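Local structure of exosome complex component Rrp42 (Methanothermobacter thermautotrophicus, 2WNR) at residues L194-A199 against S252-K257. The protein probably serves as a non-catalytic subunit of the RNA-degrading exosome that helps to shape the active site of its partner Rrp41. Numbering follows the deposited sequence.
Sequences LMCTFA and SIAVEK
Cys-196 and Phe-198, two residues apart on a β-strand, reach up to one flank of the helical segment 252-257 and meet Ile-253, Ala-254 and Lys-257 there. At Cys-196 the backbones draw nearest, its CA lying 5.7 Å from CA of Ala-254, a spacing that the small methyl group of the alanine permits. CB of Cys-196 rests against this methyl, while SG, turned anti to the carbonyl carbon (chi1 -69°), reaches CB of Lys-257 at 3.9 Å. Only CB of the lysine side chain takes part; its chain bends at chi2, and NZ makes a weak hydrogen bond with the carbonyl oxygen of His-32. Phe-198 presents the rim of its ring, not a face. CE1 and CZ abut the CG2 branch of Ile-253, with CE1 3.5 Å from CG2, and on the other side of the ring tip CE2 lies 4.0 Å from CB of Ala-254. The alanine methyl is thus shared by both strand side chains, and the contact is one of van der Waals packing. Strand and helix run roughly antiparallel, at 142°, with their axes 8.5 Å apart. Strand 193-201 is an inner member of a four-stranded antiparallel sheet, between 204-207 and 219-226, and Leu-207 of the former also touches Cys-196, Phe-198 and Lys-257. Helix 244-268 covers this side, whereas Met-195 and Thr-197 point to the opposite side and pack on helix 150-164, which leaves the strand sandwiched between two helices within the RNase PH fold.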
loop_
_atom_site.group_PDB
_atom_site.type_symbol
_atom_site.label_atom_id
_atom_site.label_comp_id
_atom_site.label_asym_id
_atom_site.label_seq_id
_atom_site.Cartn_x
_atom_site.Cartn_y
_atom_site.Cartn_z
ATOM N N LEU A 194 -2.741 23.674 -26.337
ATOM C CA LEU A 194 -2.996 24.206 -25.002
ATOM C C LEU A 194 -4.473 24.081 -24.645
ATOM O O LEU A 194 -5.285 23.675 -25.483
ATOM C CB LEU A 194 -2.514 25.658 -24.873
ATOM C CG LEU A 194 -1.000 25.919 -24.861
ATOM C CD1 LEU A 194 -0.719 27.406 -24.790
ATOM C CD2 LEU A 194 -0.274 25.187 -23.731
ATOM N N MET A 195 -4.815 24.453 -23.410
ATOM C CA MET A 195 -6.137 24.187 -22.879
ATOM C C MET A 195 -6.819 25.395 -22.245
ATOM O O MET A 195 -6.199 26.189 -21.523
ATOM C CB MET A 195 -6.046 23.048 -21.873
ATOM C CG MET A 195 -7.356 22.613 -21.267
ATOM S SD MET A 195 -7.170 21.023 -20.435
ATOM C CE MET A 195 -7.054 19.922 -21.856
ATOM N N CYS A 196 -8.114 25.504 -22.522
ATOM C CA CYS A 196 -8.980 26.498 -21.914
ATOM C C CYS A 196 -10.044 25.807 -21.074
ATOM O O CYS A 196 -10.713 24.888 -21.552
ATOM C CB CYS A 196 -9.656 27.316 -23.002
ATOM S SG CYS A 196 -8.552 28.392 -23.904
ATOM N N THR A 197 -10.190 26.247 -19.824
ATOM C CA THR A 197 -11.221 25.739 -18.931
ATOM C C THR A 197 -12.255 26.823 -18.684
ATOM O O THR A 197 -11.908 27.963 -18.374
ATOM C CB THR A 197 -10.638 25.272 -17.583
ATOM O OG1 THR A 197 -9.752 24.173 -17.808
ATOM C CG2 THR A 197 -11.733 24.799 -16.650
ATOM N N PHE A 198 -13.523 26.450 -18.824
ATOM C CA PHE A 198 -14.653 27.350 -18.620
ATOM C C PHE A 198 -15.497 26.878 -17.453
ATOM O O PHE A 198 -15.589 25.684 -17.198
ATOM C CB PHE A 198 -15.534 27.383 -19.870
ATOM C CG PHE A 198 -14.812 27.806 -21.106
ATOM C CD1 PHE A 198 -14.911 29.106 -21.563
ATOM C CD2 PHE A 198 -14.032 26.902 -21.818
ATOM C CE1 PHE A 198 -14.238 29.505 -22.715
ATOM C CE2 PHE A 198 -13.356 27.291 -22.972
ATOM C CZ PHE A 198 -13.457 28.590 -23.421
ATOM N N ALA A 199 -16.131 27.812 -16.762
ATOM C CA ALA A 199 -17.026 27.475 -15.670
ATOM C C ALA A 199 -18.430 27.995 -15.947
ATOM O O ALA A 199 -18.607 29.175 -16.251
ATOM C CB ALA A 199 -16.495 28.042 -14.362
ATOM N N SER A 252 -16.013 27.251 -29.373
ATOM C CA SER A 252 -15.827 28.483 -30.134
ATOM C C SER A 252 -14.773 29.395 -29.499
ATOM O O SER A 252 -13.767 29.708 -30.141
ATOM C CB SER A 252 -17.163 29.216 -30.317
ATOM O OG SER A 252 -17.010 30.367 -31.126
ATOM N N ILE A 253 -14.986 29.793 -28.243
ATOM C CA ILE A 253 -14.002 30.617 -27.531
ATOM C C ILE A 253 -12.636 29.930 -27.486
ATOM O O ILE A 253 -11.637 30.525 -27.894
ATOM C CB ILE A 253 -14.456 31.051 -26.095
ATOM C CG1 ILE A 253 -15.580 32.091 -26.157
ATOM C CG2 ILE A 253 -13.314 31.665 -25.334
ATOM C CD1 ILE A 253 -16.895 31.590 -25.637
ATOM N N ALA A 254 -12.597 28.685 -27.018
ATOM C CA ALA A 254 -11.330 27.957 -26.884
ATOM C C ALA A 254 -10.501 28.005 -28.172
ATOM O O ALA A 254 -9.296 28.276 -28.134
ATOM C CB ALA A 254 -11.566 26.516 -26.433
ATOM N N VAL A 255 -11.159 27.783 -29.309
ATOM C CA VAL A 255 -10.495 27.791 -30.615
ATOM C C VAL A 255 -9.932 29.177 -31.023
ATOM O O VAL A 255 -8.985 29.261 -31.808
ATOM C CB VAL A 255 -11.415 27.154 -31.701
ATOM C CG1 VAL A 255 -10.839 27.305 -33.106
ATOM C CG2 VAL A 255 -11.630 25.679 -31.387
ATOM N N GLU A 256 -10.491 30.256 -30.477
ATOM C CA GLU A 256 -9.972 31.598 -30.765
ATOM C C GLU A 256 -9.000 32.118 -29.700
ATOM O O GLU A 256 -8.262 33.065 -29.944
ATOM C CB GLU A 256 -11.107 32.601 -31.011
ATOM C CG GLU A 256 -11.945 32.944 -29.777
ATOM C CD GLU A 256 -12.806 34.184 -29.971
ATOM O OE1 GLU A 256 -13.714 34.157 -30.834
ATOM O OE2 GLU A 256 -12.570 35.179 -29.248
ATOM N N LYS A 257 -9.000 31.490 -28.530
ATOM C CA LYS A 257 -8.072 31.844 -27.455
ATOM C C LYS A 257 -6.731 31.101 -27.523
ATOM O O LYS A 257 -5.681 31.713 -27.366
ATOM C CB LYS A 257 -8.723 31.649 -26.077
ATOM C CG LYS A 257 -9.773 32.705 -25.719
ATOM C CD LYS A 257 -9.120 34.019 -25.319
ATOM C CE LYS A 257 -10.106 35.162 -25.341
ATOM N NZ LYS A 257 -9.471 36.383 -24.792
#